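Local coordinates for K Homology domain-containing protein (Pyrococcus horikoshii, PDB 2E3U) that probably binds RNA through two KH domains and is thought to act, as an archaeal Dim2p, in the processing of pre-ribosomal RNA, at residues 37-41 with 97-102; 102-108 with 161-165; 118-122 with 178-182. All blocks are in the same frame, centred on the assembly; numbering follows the deposited sequence.

Contact 1: residues 37-41 with 97-102; sequences YVKIP and VLAIGR
The CA atoms of Ile40 and Gly101 come within 4.8 Å of each other where the chain leaves strand 35-39 and passes over the last turn of helix 87-101. These are the first strand and last helix of a type I KH fold (beta-alpha-alpha-beta-beta-alpha), and no hydrogen bond joins the two segments, which meet through apolar groups. Val38 points its short branches at the helix: CG2 touches Val97 CG1 at 3.7 Å, while CB and CG1 meet Leu98 CD2. Beta-branched valine suits this place, being compatible with the strand and yet presenting two methyls to two helix residues. The side chain of Val76, in the neighbouring strand 75-80, packs on both Val38 and Val97.

Ile40 has chi1 of 71°, which sets CG1 between its backbone N and carbonyl carbon and leaves CG2 to face the helix. There CG2 lies 3.8 Å from Val97 CG1 and rests near the carbonyl oxygen of the same residue. Gly101 makes this close passage possible, since a beta carbon there would clash with Ile40 CG2; as it is, Ile40 CB sits 3.8 Å from Gly101 CA. Pro41 then turns its ring to the helix end, with CD 3.3 Å from Gly101 O. Arg102 bends back at chi2 and chi3, NH1 bonding to Thr168 OG1 and NH2 lying 3.4 Å from Pro41 CG.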
loop_
_atom_site.group_PDB
_atom_site.type_symbol
_atom_site.label_atom_id
_atom_site.label_comp_id
_atom_site.label_asym_id
_atom_site.label_seq_id
_atom_site.Cartn_x
_atom_site.Cartn_y
_atom_site.Cartn_z
ATOM N N TYR A 37 -9.904 -13.409 0.557
ATOM C CA TYR A 37 -9.970 -13.383 -0.900
ATOM C C TYR A 37 -9.809 -11.953 -1.359
ATOM O O TYR A 37 -10.541 -11.086 -0.898
ATOM C CB TYR A 37 -11.315 -13.935 -1.382
ATOM C CG TYR A 37 -11.707 -13.524 -2.782
ATOM C CD1 TYR A 37 -12.357 -12.309 -3.022
ATOM C CD2 TYR A 37 -11.459 -14.360 -3.861
ATOM C CE1 TYR A 37 -12.745 -11.924 -4.314
ATOM C CE2 TYR A 37 -11.858 -14.009 -5.166
ATOM C CZ TYR A 37 -12.497 -12.788 -5.383
ATOM O OH TYR A 37 -12.866 -12.424 -6.656
ATOM N N VAL A 38 -8.881 -11.703 -2.275
ATOM C CA VAL A 38 -8.799 -10.351 -2.882
ATOM C C VAL A 38 -8.648 -10.370 -4.398
ATOM O O VAL A 38 -8.573 -11.420 -5.007
ATOM C CB VAL A 38 -7.674 -9.444 -2.232
ATOM C CG1 VAL A 38 -7.925 -9.241 -0.746
ATOM C CG2 VAL A 38 -6.276 -9.982 -2.493
ATOM N N LYS A 39 -8.588 -9.194 -5.003
ATOM C CA LYS A 39 -8.360 -9.094 -6.434
ATOM C C LYS A 39 -7.413 -7.939 -6.645
ATOM O O LYS A 39 -7.670 -6.848 -6.141
ATOM C CB LYS A 39 -9.704 -8.839 -7.149
ATOM C CG LYS A 39 -9.735 -9.142 -8.646
ATOM C CD LYS A 39 -11.083 -9.774 -9.024
ATOM C CE LYS A 39 -11.216 -9.972 -10.529
ATOM N NZ LYS A 39 -12.635 -10.231 -11.003
ATOM N N ILE A 40 -6.314 -8.189 -7.368
ATOM C CA ILE A 40 -5.316 -7.166 -7.718
ATOM C C ILE A 40 -5.325 -6.990 -9.246
ATOM O O ILE A 40 -5.821 -7.861 -9.951
ATOM C CB ILE A 40 -3.883 -7.503 -7.160
ATOM C CG1 ILE A 40 -3.222 -8.693 -7.914
ATOM C CG2 ILE A 40 -3.945 -7.751 -5.642
ATOM C CD1 ILE A 40 -1.666 -8.811 -7.648
ATOM N N PRO A 41 -4.816 -5.849 -9.760
ATOM C CA PRO A 41 -4.797 -5.648 -11.220
ATOM C C PRO A 41 -3.952 -6.684 -11.914
ATOM O O PRO A 41 -2.933 -7.098 -11.363
ATOM C CB PRO A 41 -4.129 -4.261 -11.403
ATOM C CG PRO A 41 -4.118 -3.620 -10.072
ATOM C CD PRO A 41 -4.253 -4.696 -9.024
ATOM N N VAL A 97 -0.252 -8.450 -0.215
ATOM C CA VAL A 97 -0.846 -8.656 -1.544
ATOM C C VAL A 97 -1.565 -7.416 -2.099
ATOM O O VAL A 97 -1.319 -6.998 -3.265
ATOM C CB VAL A 97 -1.859 -9.836 -1.530
ATOM C CG1 VAL A 97 -2.594 -9.960 -2.863
ATOM C CG2 VAL A 97 -1.129 -11.141 -1.168
ATOM N N LEU A 98 -2.484 -6.873 -1.295
ATOM C CA LEU A 98 -3.182 -5.611 -1.642
ATOM C C LEU A 98 -2.251 -4.409 -1.872
ATOM O O LEU A 98 -2.494 -3.619 -2.780
ATOM C CB LEU A 98 -4.189 -5.218 -0.548
ATOM C CG LEU A 98 -5.434 -6.073 -0.430
ATOM C CD1 LEU A 98 -6.193 -5.590 0.799
ATOM C CD2 LEU A 98 -6.275 -5.915 -1.756
ATOM N N ALA A 99 -1.227 -4.272 -1.013
ATOM C CA ALA A 99 -0.219 -3.218 -1.126
ATOM C C ALA A 99 0.583 -3.337 -2.455
ATOM O O ALA A 99 0.751 -2.354 -3.162
ATOM C CB ALA A 99 0.733 -3.252 0.094
ATOM N N ILE A 100 1.079 -4.541 -2.763
ATOM C CA ILE A 100 1.694 -4.825 -4.069
ATOM C C ILE A 100 0.724 -4.505 -5.241
ATOM O O ILE A 100 1.086 -3.851 -6.206
ATOM C CB ILE A 100 2.196 -6.304 -4.136
ATOM C CG1 ILE A 100 3.259 -6.531 -3.048
ATOM C CG2 ILE A 100 2.770 -6.652 -5.566
ATOM C CD1 ILE A 100 3.644 -8.026 -2.851
ATOM N N GLY A 101 -0.507 -4.963 -5.137
ATOM C CA GLY A 101 -1.509 -4.669 -6.122
ATOM C C GLY A 101 -1.762 -3.207 -6.339
ATOM O O GLY A 101 -2.069 -2.808 -7.471
ATOM N N ARG A 102 -1.642 -2.402 -5.279
ATOM C CA ARG A 102 -1.828 -0.952 -5.374
ATOM C C ARG A 102 -0.520 -0.168 -5.638
ATOM O O ARG A 102 -0.383 1.033 -5.311
ATOM C CB ARG A 102 -2.532 -0.453 -4.105
ATOM C CG ARG A 102 -3.980 -0.896 -4.001
ATOM C CD ARG A 102 -4.832 -0.119 -5.011
ATOM N NE ARG A 102 -5.036 -0.805 -6.274
ATOM C CZ ARG A 102 -5.198 -0.200 -7.452
ATOM N NH1 ARG A 102 -5.122 1.127 -7.573
ATOM N NH2 ARG A 102 -5.405 -0.937 -8.532
#

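Contact 2: residues 102-108 with 161-165; sequences RGFSPER and SVSVY
Ser163 swings OG opposite its backbone N (chi1 172°), which carries the hydroxyl to Arg102 O, and Phe104, with chi1 -78°, lays its ring against the same serine. OG donates to the carbonyl oxygen at 2.8 Å, and a water placed close to that oxygen also donates to Ser163 O. The CB of Ser163 sits over the centre of the Phe104 ring, 3.5 Å from the centroid in a CH-pi contact.

The turn is a Schellman motif ending helix 87-101: Phe104 N reaches back to Ala99 O and Gly103 N to Ile100 O. Gly103 supplies the positive phi, and lacking a side chain it lets its CA lie over one face of the Tyr165 ring, 4.2 Å from the centroid. The edge of that ring is turned to the Arg102 guanidinium, the planes 70° apart, with Tyr165 CD1 over the guanidinium face.

At the other end, Ser105 OG caps helix 106-109 by accepting from Arg108 N. Arg108 sends NH1 to Val162 O at 3.0 Å; the oxygen lies at the guanidinium edge, but the donor stands above the carbonyl plane, away from its lone pairs. Phe104 CE2 covers one guanidinium face, and NH2 forms a salt bridge with Glu155 of helix 149-158. The linker thus runs beside edge strand 161-165, with Phe104 reaching Ala170 and Ile172 of strand 168-173 and Tyr165 touching Arg44 of helix 42-49.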
loop_
_atom_site.group_PDB
_atom_site.type_symbol
_atom_site.label_atom_id
_atom_site.label_comp_id
_atom_site.label_asym_id
_atom_site.label_seq_id
_atom_site.Cartn_x
_atom_site.Cartn_y
_atom_site.Cartn_z
ATOM N N ARG A 102 -1.642 -2.402 -5.279
ATOM C CA ARG A 102 -1.828 -0.952 -5.374
ATOM C C ARG A 102 -0.520 -0.168 -5.638
ATOM O O ARG A 102 -0.383 1.033 -5.311
ATOM C CB ARG A 102 -2.532 -0.453 -4.105
ATOM C CG ARG A 102 -3.980 -0.896 -4.001
ATOM C CD ARG A 102 -4.832 -0.119 -5.011
ATOM N NE ARG A 102 -5.036 -0.805 -6.274
ATOM C CZ ARG A 102 -5.198 -0.200 -7.452
ATOM N NH1 ARG A 102 -5.122 1.127 -7.573
ATOM N NH2 ARG A 102 -5.405 -0.937 -8.532
ATOM N N GLY A 103 0.470 -0.874 -6.158
ATOM C CA GLY A 103 1.664 -0.209 -6.632
ATOM C C GLY A 103 2.893 -0.187 -5.751
ATOM O O GLY A 103 3.917 0.313 -6.207
ATOM N N PHE A 104 2.827 -0.712 -4.517
ATOM C CA PHE A 104 4.055 -0.863 -3.704
ATOM C C PHE A 104 4.925 -1.994 -4.268
ATOM O O PHE A 104 4.397 -3.045 -4.650
ATOM C CB PHE A 104 3.733 -1.161 -2.211
ATOM C CG PHE A 104 3.305 0.057 -1.407
ATOM C CD1 PHE A 104 1.980 0.212 -0.997
ATOM C CD2 PHE A 104 4.221 1.040 -1.059
ATOM C CE1 PHE A 104 1.570 1.312 -0.227
ATOM C CE2 PHE A 104 3.834 2.161 -0.332
ATOM C CZ PHE A 104 2.494 2.307 0.092
ATOM N N SER A 105 6.244 -1.812 -4.292
ATOM C CA SER A 105 7.143 -2.944 -4.526
ATOM C C SER A 105 6.944 -3.905 -3.387
ATOM O O SER A 105 6.451 -3.492 -2.323
ATOM C CB SER A 105 8.624 -2.519 -4.593
ATOM O OG SER A 105 9.149 -2.264 -3.282
ATOM N N PRO A 106 7.296 -5.198 -3.587
ATOM C CA PRO A 106 7.270 -6.192 -2.516
ATOM C C PRO A 106 8.117 -5.850 -1.288
ATOM O O PRO A 106 7.646 -6.060 -0.144
ATOM C CB PRO A 106 7.791 -7.442 -3.207
ATOM C CG PRO A 106 7.316 -7.259 -4.645
ATOM C CD PRO A 106 7.646 -5.823 -4.882
ATOM N N GLU A 107 9.339 -5.340 -1.516
ATOM C CA GLU A 107 10.230 -4.882 -0.432
ATOM C C GLU A 107 9.555 -3.844 0.468
ATOM O O GLU A 107 9.714 -3.880 1.685
ATOM C CB GLU A 107 11.546 -4.292 -0.986
ATOM C CG GLU A 107 12.367 -5.271 -1.890
ATOM C CD GLU A 107 13.226 -6.268 -1.099
ATOM O OE1 GLU A 107 12.698 -6.830 -0.102
ATOM O OE2 GLU A 107 14.419 -6.501 -1.481
ATOM N N ARG A 108 8.841 -2.910 -0.157
ATOM C CA ARG A 108 8.097 -1.832 0.514
ATOM C C ARG A 108 6.817 -2.320 1.182
ATOM O O ARG A 108 6.570 -1.945 2.325
ATOM C CB ARG A 108 7.821 -0.677 -0.452
ATOM C CG ARG A 108 9.146 0.089 -0.851
ATOM C CD ARG A 108 8.983 1.602 -0.752
ATOM N NE ARG A 108 7.855 2.154 -1.537
ATOM C CZ ARG A 108 7.298 3.347 -1.295
ATOM N NH1 ARG A 108 6.300 3.806 -2.060
ATOM N NH2 ARG A 108 7.745 4.096 -0.292
ATOM N N SER A 161 4.777 5.128 4.323
ATOM C CA SER A 161 5.124 4.835 2.940
ATOM C C SER A 161 3.882 5.138 2.107
ATOM O O SER A 161 2.766 4.867 2.547
ATOM C CB SER A 161 5.497 3.361 2.793
ATOM O OG SER A 161 6.658 2.996 3.526
ATOM N N VAL A 162 4.079 5.655 0.897
ATOM C CA VAL A 162 2.970 6.142 0.046
ATOM C C VAL A 162 3.110 5.669 -1.385
ATOM O O VAL A 162 4.141 5.834 -1.977
ATOM C CB VAL A 162 2.915 7.684 0.000
ATOM C CG1 VAL A 162 1.853 8.158 -1.029
ATOM C CG2 VAL A 162 2.639 8.263 1.428
ATOM N N SER A 163 2.048 5.097 -1.935
ATOM C CA SER A 163 2.047 4.640 -3.324
ATOM C C SER A 163 0.850 5.257 -4.084
ATOM O O SER A 163 -0.315 5.058 -3.712
ATOM C CB SER A 163 1.962 3.103 -3.362
ATOM O OG SER A 163 1.783 2.664 -4.683
ATOM N N VAL A 164 1.159 6.046 -5.106
ATOM C CA VAL A 164 0.156 6.638 -5.966
ATOM C C VAL A 164 0.125 5.788 -7.246
ATOM O O VAL A 164 1.117 5.635 -7.943
ATOM C CB VAL A 164 0.460 8.137 -6.214
ATOM C CG1 VAL A 164 -0.690 8.829 -6.953
ATOM C CG2 VAL A 164 0.702 8.847 -4.883
ATOM N N TYR A 165 -1.019 5.207 -7.533
ATOM C CA TYR A 165 -1.100 4.197 -8.567
ATOM C C TYR A 165 -2.532 4.172 -9.094
ATOM O O TYR A 165 -3.472 3.962 -8.335
ATOM C CB TYR A 165 -0.673 2.810 -8.015
ATOM C CG TYR A 165 -0.603 1.736 -9.072
ATOM C CD1 TYR A 165 -1.675 0.870 -9.278
ATOM C CD2 TYR A 165 0.518 1.616 -9.907
ATOM C CE1 TYR A 165 -1.642 -0.097 -10.285
ATOM C CE2 TYR A 165 0.573 0.638 -10.910
ATOM C CZ TYR A 165 -0.517 -0.218 -11.091
ATOM O OH TYR A 165 -0.485 -1.206 -12.071
HETATM O O HOH W 1 -1.886 2.935 -4.794
HETATM O O HOH W 2 7.344 0.674 2.937
#

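Contact 3: residues 118-122 with 178-182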
loop_
_atom_site.group_PDB
_atom_site.type_symbol
_atom_site.label_atom_id
_atom_site.label_comp_id
_atom_site.label_asym_id
_atom_site.label_seq_id
_atom_site.Cartn_x
_atom_site.Cartn_y
_atom_site.Cartn_z
ATOM N N TYR A 118 -0.234 -0.695 9.396
ATOM C CA TYR A 118 -1.497 -0.927 8.698
ATOM C C TYR A 118 -1.404 -0.385 7.280
ATOM O O TYR A 118 -0.509 0.402 6.957
ATOM C CB TYR A 118 -2.656 -0.218 9.415
ATOM C CG TYR A 118 -2.916 -0.701 10.838
ATOM C CD1 TYR A 118 -3.948 -1.595 11.122
ATOM C CD2 TYR A 118 -2.119 -0.267 11.888
ATOM C CE1 TYR A 118 -4.174 -2.037 12.431
ATOM C CE2 TYR A 118 -2.334 -0.704 13.195
ATOM C CZ TYR A 118 -3.351 -1.595 13.454
ATOM O OH TYR A 118 -3.559 -1.995 14.763
ATOM N N LEU A 119 -2.353 -0.814 6.463
ATOM C CA LEU A 119 -2.468 -0.425 5.085
ATOM C C LEU A 119 -3.749 0.364 4.991
ATOM O O LEU A 119 -4.737 -0.039 5.573
ATOM C CB LEU A 119 -2.559 -1.662 4.175
ATOM C CG LEU A 119 -2.858 -1.388 2.721
ATOM C CD1 LEU A 119 -1.789 -0.503 2.015
ATOM C CD2 LEU A 119 -3.080 -2.742 1.970
ATOM N N GLU A 120 -3.722 1.482 4.269
ATOM C CA GLU A 120 -4.926 2.231 3.975
ATOM C C GLU A 120 -4.941 2.583 2.496
ATOM O O GLU A 120 -4.017 3.204 2.010
ATOM C CB GLU A 120 -5.074 3.496 4.868
ATOM C CG GLU A 120 -6.114 4.525 4.307
ATOM C CD GLU A 120 -6.930 5.288 5.349
ATOM O OE1 GLU A 120 -8.018 5.802 4.991
ATOM O OE2 GLU A 120 -6.519 5.406 6.523
ATOM N N ILE A 121 -5.986 2.167 1.791
ATOM C CA ILE A 121 -6.178 2.523 0.377
ATOM C C ILE A 121 -7.268 3.584 0.197
ATOM O O ILE A 121 -8.403 3.424 0.633
ATOM C CB ILE A 121 -6.586 1.326 -0.513
ATOM C CG1 ILE A 121 -5.859 0.033 -0.144
ATOM C CG2 ILE A 121 -6.430 1.669 -2.003
ATOM C CD1 ILE A 121 -4.434 0.030 -0.414
ATOM N N ILE A 122 -6.902 4.656 -0.491
ATOM C CA ILE A 122 -7.785 5.782 -0.742
ATOM C C ILE A 122 -8.099 5.856 -2.235
ATOM O O ILE A 122 -7.188 5.875 -3.056
ATOM C CB ILE A 122 -7.095 7.118 -0.293
ATOM C CG1 ILE A 122 -6.889 7.150 1.226
ATOM C CG2 ILE A 122 -7.898 8.321 -0.709
ATOM C CD1 ILE A 122 -8.172 6.815 2.028
ATOM N N ILE A 178 -0.128 7.256 9.161
ATOM C CA ILE A 178 -1.150 7.218 8.098
ATOM C C ILE A 178 -2.040 8.480 8.091
ATOM O O ILE A 178 -2.310 9.074 7.047
ATOM C CB ILE A 178 -2.069 5.954 8.205
ATOM C CG1 ILE A 178 -1.286 4.678 7.859
ATOM C CG2 ILE A 178 -3.298 6.087 7.285
ATOM C CD1 ILE A 178 -2.108 3.391 8.022
ATOM N N GLU A 179 -2.518 8.849 9.276
ATOM C CA GLU A 179 -3.379 9.989 9.465
ATOM C C GLU A 179 -2.705 11.299 9.006
ATOM O O GLU A 179 -3.343 12.140 8.353
ATOM C CB GLU A 179 -3.765 10.050 10.955
ATOM C CG GLU A 179 -5.135 10.570 11.226
ATOM C CD GLU A 179 -5.313 11.993 10.768
ATOM O OE1 GLU A 179 -6.369 12.272 10.147
ATOM O OE2 GLU A 179 -4.399 12.828 11.031
ATOM N N ILE A 180 -1.423 11.471 9.341
ATOM C CA ILE A 180 -0.625 12.612 8.886
ATOM C C ILE A 180 -0.428 12.657 7.345
ATOM O O ILE A 180 -0.593 13.722 6.731
ATOM C CB ILE A 180 0.758 12.643 9.587
ATOM C CG1 ILE A 180 0.608 12.884 11.090
ATOM C CG2 ILE A 180 1.698 13.743 8.958
ATOM C CD1 ILE A 180 1.869 12.606 11.866
ATOM N N ALA A 181 -0.026 11.525 6.740
ATOM C CA ALA A 181 0.175 11.437 5.270
ATOM C C ALA A 181 -1.155 11.609 4.594
ATOM O O ALA A 181 -1.275 12.381 3.658
ATOM C CB ALA A 181 0.837 10.089 4.834
ATOM N N LYS A 182 -2.168 10.903 5.071
ATOM C CA LYS A 182 -3.535 11.068 4.554
ATOM C C LYS A 182 -3.976 12.532 4.490
ATOM O O LYS A 182 -4.460 12.997 3.451
ATOM C CB LYS A 182 -4.556 10.250 5.387
ATOM C CG LYS A 182 -5.841 9.950 4.645
ATOM C CD LYS A 182 -6.964 9.408 5.545
ATOM C CE LYS A 182 -8.313 9.528 4.822
ATOM N NZ LYS A 182 -9.332 8.547 5.289
#
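Of the Tyr118 side chain, CB is what meets Ile178: it lies 3.9 Å from Ile178 CD1, which also rests near the carbonyl oxygen of the tyrosine, while the ring leads away from the helix. Leu119 points to the other face of the sheet, against Leu98 and Asp95 of helix 87-101. Glu120 faces helix 175-189 again and carries the polar part of the contact. Its chain leaves opposite the backbone N (chi1 163°) and bends at chi2, so that the carboxylate spans both helix residues, OE2 sitting 3.4 Å from Ile178 CG2 and OE1 receiving Lys182 NZ in a salt bridge of 3.1 Å. The ammonium comes on the syn side of OE1, 32° out of the carboxylate plane.

This pairing belongs to the second type I KH domain, whose third core helix, 175-189, packs over the antiparallel sheet; the short segments 118-122 and 178-182 run at 22° to each other with their axes 10.5 Å apart. Ile178, branched at CB, reaches across that interval by sending CD1 to Tyr118 and CG2 to Glu120, and it also touches Ile171 of the middle strand. With an alanine at Glu120, Lys182 would probably be left without this charged mate and its long chain freer to turn.

Ile122, two residues on, offers CD1 to the extended chain of Lys182, crossing it at about a right angle, with the lysine CE 3.9 Å from that methyl.

Contact 1 joins the first strand and the last helix of the first KH domain, and contact 3 joins the first strand of the second to the helix that completes its beta-alpha-alpha-beta-beta-alpha core; their centres lie about 16 Å apart, on opposite sides of the chain's centre. Between them, contact 2 lays the connecting segment along the second sheet, its centre about 11 Å from that of contact 1 and 12 Å from that of contact 3. Arg102 belongs to contacts 1 and 2 and also reaches contact 3, its CG packing 3.7 Å from Ile121 CD1. Contacts 1 and 3 meet directly as well, where Leu98 CB lies 3.7 Å from Leu119 CD2, so helix 87-101 backs onto the second sheet.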